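Local coordinates for mitogen-activated protein kinase, putative (Map kinase-like protein) (Leishmania major, PDB 3PG1) that probably binds ATP and transfers its phosphate to serine and threonine residues of protein substrates, as a member of the MAP kinase family, at residues A[143-148]-A[313-318]; A[197-202]-A[230-235]; A[216-221]-A[306-311]; A[223-228]-A[284-289]. One frame throughout, in Å; residues are numbered along the deposited sequence. Where two conformers were deposited one is given.

Contact 1: A[143-148]-A[313-318]; sequences ILLGLH and QALRHP
A314 and L315, on the short helix 311-315, pack against L144, L145 and H148 of helix 133-152 in the helical C-lobe of the protein kinase fold. The contact is apolar, and no hydrogen bond joins the two segments. A314 comes first: its CB points toward the longer helix and lies 4.0 Å from CD1 of L144, in one of the two conformers of that leucine. The same alanine also touches M217 of helix 214-229 and L296 of helix 291-300, so three helices meet around a single methyl group.

L315 follows and carries most of the contact. Its chi1 of -73° sets CG anti to the carbonyl carbon, and the two methyls beyond it meet different residues of helix 133-152. CD2 of L315 rests 3.8 Å from CB of L144. CD1 of L315 approaches CD2 of L145 to 3.8 Å, the two leucine side chains crossing at about a right angle, and it also lies 3.9 Å from CB of H148. The polar atoms of H148 pair outside the two segments, ND1 with OG1 of T311 and NE2 weakly with O of L329.

Beyond L315 the chain leaves the helix. H317 turns to helix 291-300, where NE2 bonds D295, while the backbone N of H317 sits 3.1 Å from O of A314 in a hydrogen bond that closes the turn.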
# COMPACT_ATOMS: atom_id res chain seq x y z
N ILE A 143 7.33 -7.58 5.03
CA ILE A 143 6.75 -6.23 4.89
C ILE A 143 7.86 -5.24 4.56
O ILE A 143 7.68 -4.42 3.65
CB ILE A 143 5.96 -5.77 6.17
CG1 ILE A 143 4.66 -6.59 6.39
CG2 ILE A 143 5.68 -4.24 6.17
CD1 ILE A 143 4.14 -6.58 7.88
N LEU A 144 8.99 -5.28 5.30
CA LEU A 144 10.07 -4.32 5.05
C LEU A 144 10.78 -4.56 3.72
O LEU A 144 11.23 -3.61 3.10
CB LEU A 144 11.06 -4.27 6.21
CG LEU A 144 10.50 -3.58 7.47
CD1 LEU A 144 11.39 -3.86 8.70
CD2 LEU A 144 10.34 -2.04 7.23
N LEU A 145 10.87 -5.82 3.29
CA LEU A 145 11.46 -6.13 1.96
C LEU A 145 10.55 -5.56 0.86
O LEU A 145 11.05 -4.99 -0.09
CB LEU A 145 11.65 -7.64 1.76
CG LEU A 145 12.88 -8.25 2.44
CD1 LEU A 145 12.90 -9.77 2.24
CD2 LEU A 145 14.22 -7.61 1.93
N GLY A 146 9.23 -5.67 1.00
CA GLY A 146 8.34 -5.10 -0.01
C GLY A 146 8.51 -3.58 -0.04
O GLY A 146 8.63 -3.01 -1.12
N LEU A 147 8.60 -2.91 1.13
CA LEU A 147 8.85 -1.45 1.16
C LEU A 147 10.21 -1.12 0.57
O LEU A 147 10.32 -0.20 -0.24
CB LEU A 147 8.77 -0.94 2.58
CG LEU A 147 7.40 -0.92 3.26
CD1 LEU A 147 7.55 -0.39 4.70
CD2 LEU A 147 6.41 -0.08 2.45
N HIS A 148 11.26 -1.91 0.91
CA HIS A 148 12.61 -1.69 0.38
C HIS A 148 12.56 -1.70 -1.16
O HIS A 148 13.16 -0.85 -1.79
CB HIS A 148 13.59 -2.79 0.88
CG HIS A 148 15.02 -2.52 0.47
ND1 HIS A 148 15.75 -1.49 1.06
CD2 HIS A 148 15.82 -3.19 -0.40
CE1 HIS A 148 16.94 -1.49 0.44
NE2 HIS A 148 17.04 -2.54 -0.39
N GLN A 313 18.64 -0.19 7.04
CA GLN A 313 19.13 -0.33 8.42
C GLN A 313 18.15 -1.15 9.31
O GLN A 313 18.61 -1.86 10.22
CB GLN A 313 19.44 1.05 9.03
CG GLN A 313 20.68 1.76 8.42
CD GLN A 313 21.96 1.31 9.11
OE1 GLN A 313 21.94 0.89 10.28
NE2 GLN A 313 23.10 1.33 8.42
N ALA A 314 16.84 -1.07 9.04
CA ALA A 314 15.82 -1.84 9.80
C ALA A 314 16.03 -3.32 9.43
O ALA A 314 16.06 -4.16 10.31
CB ALA A 314 14.43 -1.41 9.38
N LEU A 315 16.16 -3.62 8.14
CA LEU A 315 16.42 -5.00 7.65
C LEU A 315 17.72 -5.58 8.24
O LEU A 315 17.75 -6.77 8.58
CB LEU A 315 16.41 -5.09 6.13
CG LEU A 315 14.96 -4.97 5.51
CD1 LEU A 315 15.02 -4.57 4.05
CD2 LEU A 315 14.18 -6.30 5.66
N ARG A 316 18.74 -4.72 8.47
CA ARG A 316 20.04 -5.12 9.05
C ARG A 316 20.06 -5.13 10.57
O ARG A 316 21.06 -5.50 11.18
CB ARG A 316 21.17 -4.24 8.51
CG ARG A 316 21.48 -4.53 7.03
CD ARG A 316 22.64 -3.69 6.59
NE ARG A 316 23.09 -4.02 5.24
CZ ARG A 316 23.96 -4.99 4.94
NH1 ARG A 316 24.44 -5.77 5.91
NH2 ARG A 316 24.34 -5.18 3.70
N HIS A 317 18.94 -4.75 11.19
CA HIS A 317 18.83 -4.68 12.62
C HIS A 317 18.91 -6.10 13.20
O HIS A 317 18.39 -7.02 12.58
CB HIS A 317 17.49 -3.96 13.01
CG HIS A 317 17.35 -3.66 14.48
ND1 HIS A 317 17.06 -4.66 15.41
CD2 HIS A 317 17.49 -2.49 15.14
CE1 HIS A 317 16.98 -4.06 16.58
NE2 HIS A 317 17.22 -2.75 16.47
N PRO A 318 19.57 -6.28 14.37
CA PRO A 318 19.66 -7.63 14.97
C PRO A 318 18.32 -8.35 15.18
O PRO A 318 18.31 -9.57 15.21
CB PRO A 318 20.38 -7.40 16.32
CG PRO A 318 20.98 -6.05 16.23
CD PRO A 318 20.29 -5.25 15.16

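Contact 2: A[197-202]-A[230-235]; sequences RWYRAP and RKALFR
W198 and R235 share a first torsion, chi1 of -60° and -58°, which sets each CG beside its own backbone N and anti to the carbonyl carbon. The indole of W198 lies against the 230-235 loop, and CB, CG and CD of R235 run across it. The tryptophan belongs to the end of the activation segment, just before the Ala-Pro-Glu (APE) motif of protein kinases; its partner loop follows helix 214-229. A CH-pi contact lies at the heart of the pairing: CA of R235 stands 3.6 Å from the centroid of the five-membered ring of W198, only 12° off its normal. The arginine chain then continues over the benzo ring, with CB of R235 3.8 Å from CE2 of W198 and CD of R235 3.9 Å from CH2 of W198.

A bend at chi3 starts the turn of NE away from this course, and the guanidinium ends nearly perpendicular to the indole. There NH1 of R235 donates to O of A232 in a short, bent bond of 2.6 Å, with the oxygen close to the guanidinium plane. The methyl CB of A232 in turn packs 3.5 Å from CE3 of W198. NE1 of W198 is hydrogen-bonded to O of G236. H196 stacks with the indole.

Y199 brings its hydroxyl near the same alanine methyl, but OH is held by E226 of helix 214-229. A water ties the two backbones together, donating to O of W198 at 2.7 Å and accepting from N of F234 at 3.0 Å.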
# COMPACT_ATOMS: atom_id res chain seq x y z
N ARG A 197 -6.09 7.07 9.25
CA ARG A 197 -5.42 8.16 9.96
C ARG A 197 -4.43 7.60 11.05
O ARG A 197 -3.39 8.19 11.32
CB ARG A 197 -6.48 9.11 10.57
CG ARG A 197 -7.68 8.43 11.30
CD ARG A 197 -8.66 9.40 11.92
NE ARG A 197 -9.44 8.81 13.01
CZ ARG A 197 -10.61 8.20 12.85
NH1 ARG A 197 -11.16 8.10 11.64
NH2 ARG A 197 -11.25 7.68 13.90
N TRP A 198 -4.72 6.40 11.57
CA TRP A 198 -3.95 5.73 12.62
C TRP A 198 -2.51 5.34 12.29
O TRP A 198 -1.71 5.16 13.21
CB TRP A 198 -4.73 4.52 13.19
CG TRP A 198 -6.07 4.81 13.80
CD1 TRP A 198 -6.61 6.04 14.09
CD2 TRP A 198 -7.00 3.84 14.30
NE1 TRP A 198 -7.83 5.89 14.71
CE2 TRP A 198 -8.11 4.55 14.84
CE3 TRP A 198 -7.02 2.43 14.31
CZ2 TRP A 198 -9.20 3.89 15.43
CZ3 TRP A 198 -8.12 1.78 14.87
CH2 TRP A 198 -9.19 2.51 15.43
N TYR A 199 -2.17 5.24 10.99
CA TYR A 199 -0.84 4.79 10.54
C TYR A 199 -0.03 5.89 9.89
O TYR A 199 1.01 5.59 9.34
CB TYR A 199 -1.00 3.58 9.58
CG TYR A 199 -1.85 2.48 10.18
CD1 TYR A 199 -1.27 1.43 10.88
CD2 TYR A 199 -3.25 2.53 10.10
CE1 TYR A 199 -2.05 0.46 11.51
CE2 TYR A 199 -4.04 1.57 10.73
CZ TYR A 199 -3.44 0.53 11.42
OH TYR A 199 -4.21 -0.44 12.01
N ARG A 200 -0.52 7.15 9.91
CA ARG A 200 0.13 8.28 9.24
C ARG A 200 1.25 8.84 10.09
O ARG A 200 1.04 9.16 11.27
CB ARG A 200 -0.88 9.39 8.91
CG ARG A 200 -2.03 8.93 8.02
CD ARG A 200 -2.09 9.68 6.70
NE ARG A 200 -3.30 9.33 5.95
CZ ARG A 200 -3.45 8.24 5.20
NH1 ARG A 200 -2.46 7.35 5.11
NH2 ARG A 200 -4.59 8.00 4.57
N ALA A 201 2.40 9.02 9.46
CA ALA A 201 3.61 9.57 10.06
C ALA A 201 3.29 10.98 10.53
O ALA A 201 2.44 11.63 9.92
CB ALA A 201 4.72 9.59 9.01
N PRO A 202 3.97 11.48 11.58
CA PRO A 202 3.72 12.88 12.05
C PRO A 202 3.80 13.93 10.94
O PRO A 202 2.90 14.76 10.86
CB PRO A 202 4.81 13.09 13.11
CG PRO A 202 5.03 11.70 13.65
CD PRO A 202 4.96 10.81 12.44
N ARG A 230 -2.22 -6.51 19.31
CA ARG A 230 -3.51 -6.98 18.75
C ARG A 230 -4.53 -5.82 18.76
O ARG A 230 -5.73 -6.04 18.72
CB ARG A 230 -4.05 -8.25 19.48
CG ARG A 230 -3.07 -9.43 19.47
CD ARG A 230 -2.66 -9.84 18.06
NE ARG A 230 -3.75 -10.47 17.31
CZ ARG A 230 -4.04 -11.77 17.34
NH1 ARG A 230 -5.03 -12.25 16.60
NH2 ARG A 230 -3.35 -12.59 18.11
N LYS A 231 -4.01 -4.58 18.78
CA LYS A 231 -4.80 -3.35 18.84
C LYS A 231 -3.92 -2.25 18.25
O LYS A 231 -2.72 -2.22 18.54
CB LYS A 231 -5.16 -3.05 20.30
CG LYS A 231 -6.09 -1.86 20.49
CD LYS A 231 -6.83 -1.94 21.84
CE LYS A 231 -6.02 -1.53 23.05
NZ LYS A 231 -6.86 -1.57 24.28
N ALA A 232 -4.51 -1.36 17.42
CA ALA A 232 -3.70 -0.28 16.83
C ALA A 232 -3.10 0.59 17.92
O ALA A 232 -3.68 0.74 19.01
CB ALA A 232 -4.50 0.55 15.83
N LEU A 233 -1.90 1.04 17.67
CA LEU A 233 -1.09 1.80 18.60
C LEU A 233 -1.59 3.22 18.88
O LEU A 233 -1.60 3.62 20.03
CB LEU A 233 0.36 1.84 18.05
CG LEU A 233 1.40 2.48 18.93
CD1 LEU A 233 1.40 1.83 20.30
CD2 LEU A 233 2.78 2.37 18.29
N PHE A 234 -1.92 3.99 17.84
CA PHE A 234 -2.30 5.40 17.94
C PHE A 234 -3.67 5.62 17.34
O PHE A 234 -3.81 5.96 16.14
CB PHE A 234 -1.26 6.27 17.24
CG PHE A 234 0.19 6.14 17.70
CD1 PHE A 234 1.20 5.77 16.80
CD2 PHE A 234 0.54 6.38 19.03
CE1 PHE A 234 2.54 5.72 17.21
CE2 PHE A 234 1.88 6.29 19.44
CZ PHE A 234 2.88 6.00 18.52
N ARG A 235 -4.69 5.44 18.18
CA ARG A 235 -6.11 5.45 17.75
C ARG A 235 -6.78 6.77 17.97
O ARG A 235 -7.77 6.84 18.68
CB ARG A 235 -6.89 4.29 18.42
CG ARG A 235 -6.27 2.93 18.07
CD ARG A 235 -7.06 1.73 18.61
NE ARG A 235 -7.42 1.83 20.03
CZ ARG A 235 -6.58 1.70 21.06
NH1 ARG A 235 -5.28 1.54 20.85
NH2 ARG A 235 -7.04 1.75 22.30
O HOH W 1 -1.52 3.13 15.00

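Contact 3: A[216-221]-A[306-311]; sequences DMWSAG and QRRIST
M217 faces the 306-311 loop from helix 214-229, and the carbonyl O of I309 is met by its CB, CG and CE alike; the side chain has two conformers, and one is described. CB of M217 also lies 4.0 Å from CD of R308. CG of M217 touches O of I309 at 3.4 Å. The chain then bends at chi2 and chi3, and SD of M217 packs 3.5 Å from CG2 of T311, the two side chains crossing at about a right angle. The terminal CE of M217 lies 3.7 Å from O of I309 and also meets CG2 of that residue.

One residue on, W218 receives the arginine. CD of R308 comes within 3.8 Å of the backbone N of W218. The guanidinium lays one face over CB of W218, off centre, with NH1 of R308 3.9 Å from that CB. NE of R308 approaches the edge of the indole near its plane, 3.9 Å from CE3 of W218, and the two flat groups are turned 68° apart. Bonds outside the two segments fix this rotation: NH1 also bonds O of L214, and NE donates to O of E302. NH1 further pairs with E203, the APE-motif glutamate outside both segments, an arginine-glutamate ion pair that is a hallmark of the eukaryotic protein kinase C-lobe.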
# COMPACT_ATOMS: atom_id res chain seq x y z
N ASP A 216 6.68 5.60 5.15
CA ASP A 216 6.35 4.17 5.15
C ASP A 216 6.95 3.44 6.33
O ASP A 216 6.36 2.44 6.77
CB ASP A 216 6.76 3.47 3.83
CG ASP A 216 5.98 3.96 2.63
OD1 ASP A 216 6.48 3.79 1.49
OD2 ASP A 216 4.86 4.50 2.82
N MET A 217 8.13 3.89 6.81
CA MET A 217 8.82 3.30 7.95
C MET A 217 8.00 3.52 9.22
O MET A 217 7.95 2.64 10.08
CB MET A 217 10.27 3.83 8.07
CG MET A 217 11.23 3.21 7.06
SD MET A 217 11.14 1.40 6.98
CE MET A 217 11.83 0.98 8.57
N TRP A 218 7.33 4.69 9.32
CA TRP A 218 6.45 5.01 10.45
C TRP A 218 5.25 4.05 10.42
O TRP A 218 4.92 3.48 11.46
CB TRP A 218 5.91 6.46 10.38
CG TRP A 218 4.97 6.74 11.53
CD1 TRP A 218 3.62 6.52 11.57
CD2 TRP A 218 5.32 7.27 12.81
NE1 TRP A 218 3.11 6.90 12.79
CE2 TRP A 218 4.14 7.38 13.56
CE3 TRP A 218 6.54 7.70 13.38
CZ2 TRP A 218 4.13 7.84 14.89
CZ3 TRP A 218 6.52 8.23 14.65
CH2 TRP A 218 5.34 8.24 15.42
N SER A 219 4.60 3.88 9.25
CA SER A 219 3.46 2.97 9.13
C SER A 219 3.83 1.53 9.51
O SER A 219 3.07 0.83 10.20
CB SER A 219 2.86 3.00 7.73
OG SER A 219 2.60 4.33 7.30
N ALA A 220 5.00 1.09 9.04
CA ALA A 220 5.49 -0.25 9.34
C ALA A 220 5.70 -0.45 10.87
O ALA A 220 5.39 -1.52 11.37
CB ALA A 220 6.79 -0.50 8.56
N GLY A 221 6.22 0.55 11.57
CA GLY A 221 6.41 0.51 13.02
C GLY A 221 5.07 0.40 13.73
O GLY A 221 4.95 -0.34 14.71
N GLN A 306 14.05 12.72 9.80
CA GLN A 306 15.52 12.85 9.64
C GLN A 306 16.27 11.84 10.55
O GLN A 306 17.40 11.54 10.23
CB GLN A 306 15.99 14.26 10.05
CG GLN A 306 15.28 15.33 9.22
CD GLN A 306 15.53 16.72 9.66
OE1 GLN A 306 15.62 17.04 10.86
NE2 GLN A 306 15.58 17.61 8.69
N ARG A 307 15.66 11.36 11.66
CA ARG A 307 16.31 10.41 12.61
C ARG A 307 15.68 9.03 12.52
O ARG A 307 16.04 8.16 13.33
CB ARG A 307 16.08 10.88 14.09
CG ARG A 307 16.74 12.15 14.51
CD ARG A 307 16.44 12.54 15.96
NE ARG A 307 15.96 13.93 15.99
CZ ARG A 307 16.75 15.00 16.08
NH1 ARG A 307 18.06 14.86 16.25
NH2 ARG A 307 16.24 16.22 16.03
N ARG A 308 14.68 8.85 11.66
CA ARG A 308 13.92 7.60 11.49
C ARG A 308 14.74 6.55 10.71
O ARG A 308 15.39 6.85 9.69
CB ARG A 308 12.54 7.86 10.87
CG ARG A 308 11.53 6.68 11.07
CD ARG A 308 10.15 7.01 10.48
NE ARG A 308 9.65 8.27 11.07
CZ ARG A 308 8.96 9.22 10.42
NH1 ARG A 308 8.59 9.03 9.16
NH2 ARG A 308 8.57 10.32 11.05
N ILE A 309 14.73 5.33 11.22
CA ILE A 309 15.56 4.26 10.65
C ILE A 309 15.15 3.97 9.19
O ILE A 309 13.97 3.95 8.89
CB ILE A 309 15.56 3.00 11.56
CG1 ILE A 309 16.66 1.97 11.14
CG2 ILE A 309 14.14 2.31 11.56
CD1 ILE A 309 16.85 0.77 12.18
N SER A 310 16.12 3.81 8.29
CA SER A 310 15.86 3.52 6.88
C SER A 310 15.46 2.04 6.70
O SER A 310 15.68 1.25 7.62
CB SER A 310 17.09 3.84 6.04
OG SER A 310 18.15 2.97 6.41
N THR A 311 14.87 1.66 5.55
CA THR A 311 14.52 0.23 5.35
C THR A 311 15.74 -0.65 5.41
O THR A 311 15.67 -1.74 6.00
CB THR A 311 13.85 -0.09 3.99
OG1 THR A 311 14.71 0.40 2.98
CG2 THR A 311 12.51 0.48 3.86

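Contact 4: A[223-228]-A[284-289]; sequences VMAEMF and AVVPTA
The 223-228 part of helix 214-229 passes beside a chain that leaves a weakly bonded helical turn and forms a type I beta turn from V286 to A289, with CA of A225 6.2 Å from CA of V286. The second segment closes the stretch between helices 239-250 and 291-300, the region of the kinase C-lobe in which MAP kinases and their relatives carry an insert.

F228 is the main side chain. A chi1 of -80° places its CG beside the backbone N, 3.7 Å from CG1 of V286. The ring is roofed on one face by A289: CB of A289 stands over the centre of the F228 ring, 3.7 Å from the centroid and 7° off the normal, a CH-pi contact. At the ring edge, near the plane, OG1 of T288 lies 3.6 Å from CD1 of F228. V286 points at the helix with its two methyls on different partners. CG1 of V286 presses on CB of F228 at 3.4 Å, the side chains crossing at about a right angle, and CG2 of V286 lies 4.0 Å from CB of A225. L294 of helix 291-300 touches both V286 and A289. A water bridges the polar atoms, donating to O of F228 at 3.1 Å and hydrogen-bonding OG1 of T288 at 2.8 Å.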
# COMPACT_ATOMS: atom_id res chain seq x y z
N VAL A 223 2.36 -0.95 12.40
CA VAL A 223 1.91 -2.32 12.10
C VAL A 223 2.61 -3.33 13.02
O VAL A 223 1.94 -4.18 13.60
CB VAL A 223 2.07 -2.67 10.59
CG1 VAL A 223 1.87 -4.19 10.33
CG2 VAL A 223 1.10 -1.85 9.75
N MET A 224 3.93 -3.17 13.21
CA MET A 224 4.72 -4.06 14.08
C MET A 224 4.15 -4.05 15.52
O MET A 224 3.84 -5.12 16.04
CB MET A 224 6.19 -3.62 14.08
CG MET A 224 7.06 -4.60 14.83
SD MET A 224 8.80 -4.41 14.47
CE MET A 224 9.49 -5.48 15.79
N ALA A 225 4.00 -2.87 16.14
CA ALA A 225 3.42 -2.74 17.51
C ALA A 225 2.01 -3.34 17.59
O ALA A 225 1.65 -4.02 18.57
CB ALA A 225 3.39 -1.27 17.93
N GLU A 226 1.24 -3.18 16.52
CA GLU A 226 -0.12 -3.68 16.47
C GLU A 226 -0.16 -5.20 16.46
O GLU A 226 -1.09 -5.78 17.01
CB GLU A 226 -0.86 -3.11 15.27
CG GLU A 226 -2.37 -3.42 15.29
CD GLU A 226 -3.17 -2.71 14.22
OE1 GLU A 226 -2.71 -1.66 13.70
OE2 GLU A 226 -4.25 -3.22 13.88
N MET A 227 0.82 -5.85 15.83
CA MET A 227 0.81 -7.32 15.81
C MET A 227 1.11 -7.86 17.21
O MET A 227 0.64 -8.94 17.54
CB MET A 227 1.84 -7.87 14.79
CG MET A 227 1.31 -7.86 13.37
SD MET A 227 2.36 -8.76 12.20
CE MET A 227 3.62 -7.62 12.01
N PHE A 228 1.93 -7.14 18.00
CA PHE A 228 2.22 -7.57 19.37
C PHE A 228 0.99 -7.32 20.26
O PHE A 228 0.57 -8.20 21.02
CB PHE A 228 3.41 -6.80 19.96
CG PHE A 228 4.78 -7.29 19.53
CD1 PHE A 228 5.34 -8.41 20.12
CD2 PHE A 228 5.50 -6.61 18.54
CE1 PHE A 228 6.59 -8.89 19.69
CE2 PHE A 228 6.75 -7.07 18.13
CZ PHE A 228 7.30 -8.20 18.73
N ALA A 284 6.07 -0.70 28.41
CA ALA A 284 4.69 -0.37 28.76
C ALA A 284 3.78 -0.21 27.53
O ALA A 284 2.58 -0.48 27.60
CB ALA A 284 4.68 0.90 29.59
N VAL A 285 4.35 0.30 26.42
CA VAL A 285 3.63 0.53 25.17
C VAL A 285 3.38 -0.81 24.43
O VAL A 285 2.30 -1.02 23.87
CB VAL A 285 4.42 1.51 24.23
CG1 VAL A 285 3.59 1.88 23.02
CG2 VAL A 285 4.88 2.77 24.97
N VAL A 286 4.41 -1.65 24.35
CA VAL A 286 4.34 -2.94 23.64
C VAL A 286 4.82 -4.03 24.63
O VAL A 286 5.96 -4.50 24.52
CB VAL A 286 5.15 -2.89 22.29
CG1 VAL A 286 4.75 -4.04 21.39
CG2 VAL A 286 4.93 -1.56 21.56
N PRO A 287 3.96 -4.41 25.62
CA PRO A 287 4.41 -5.34 26.68
C PRO A 287 4.94 -6.70 26.30
O PRO A 287 5.80 -7.25 27.02
CB PRO A 287 3.21 -5.41 27.66
CG PRO A 287 2.05 -4.80 26.98
CD PRO A 287 2.60 -3.88 25.90
N THR A 288 4.43 -7.29 25.21
CA THR A 288 4.86 -8.63 24.80
C THR A 288 6.08 -8.60 23.86
O THR A 288 6.56 -9.67 23.48
CB THR A 288 3.68 -9.43 24.25
OG1 THR A 288 3.23 -8.81 23.03
CG2 THR A 288 2.51 -9.55 25.27
N ALA A 289 6.59 -7.40 23.49
CA ALA A 289 7.79 -7.34 22.64
C ALA A 289 9.04 -7.49 23.50
O ALA A 289 9.15 -6.80 24.52
CB ALA A 289 7.84 -6.01 21.87
O HOH W 2 2.27 -10.77 21.34

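How the contacts relate
Helix 214-229 links the set: contacts 3 and 4 use successive parts of it, their centres 16 Å apart. Contacts 1 and 3 have centres 10 Å apart and touch, ND1 of H148 lying 2.9 Å from OG1 of T311 in a probable hydrogen bond. Contact 2 bonds to both parts of the helix, O of Y199 to OG of S219 (2.9 Å) and OH of Y199 to OE1 of E226 (2.6 Å). Contacts 1 and 2 stay apart, with nearest atoms about 10 Å away. The catalytic loop's His-Arg-Asp motif borders this framework: D216 in contact 3 accepts hydrogen bonds from the backbone N atoms of H157 and R158, and R200 in contact 2 forms a salt bridge with D159.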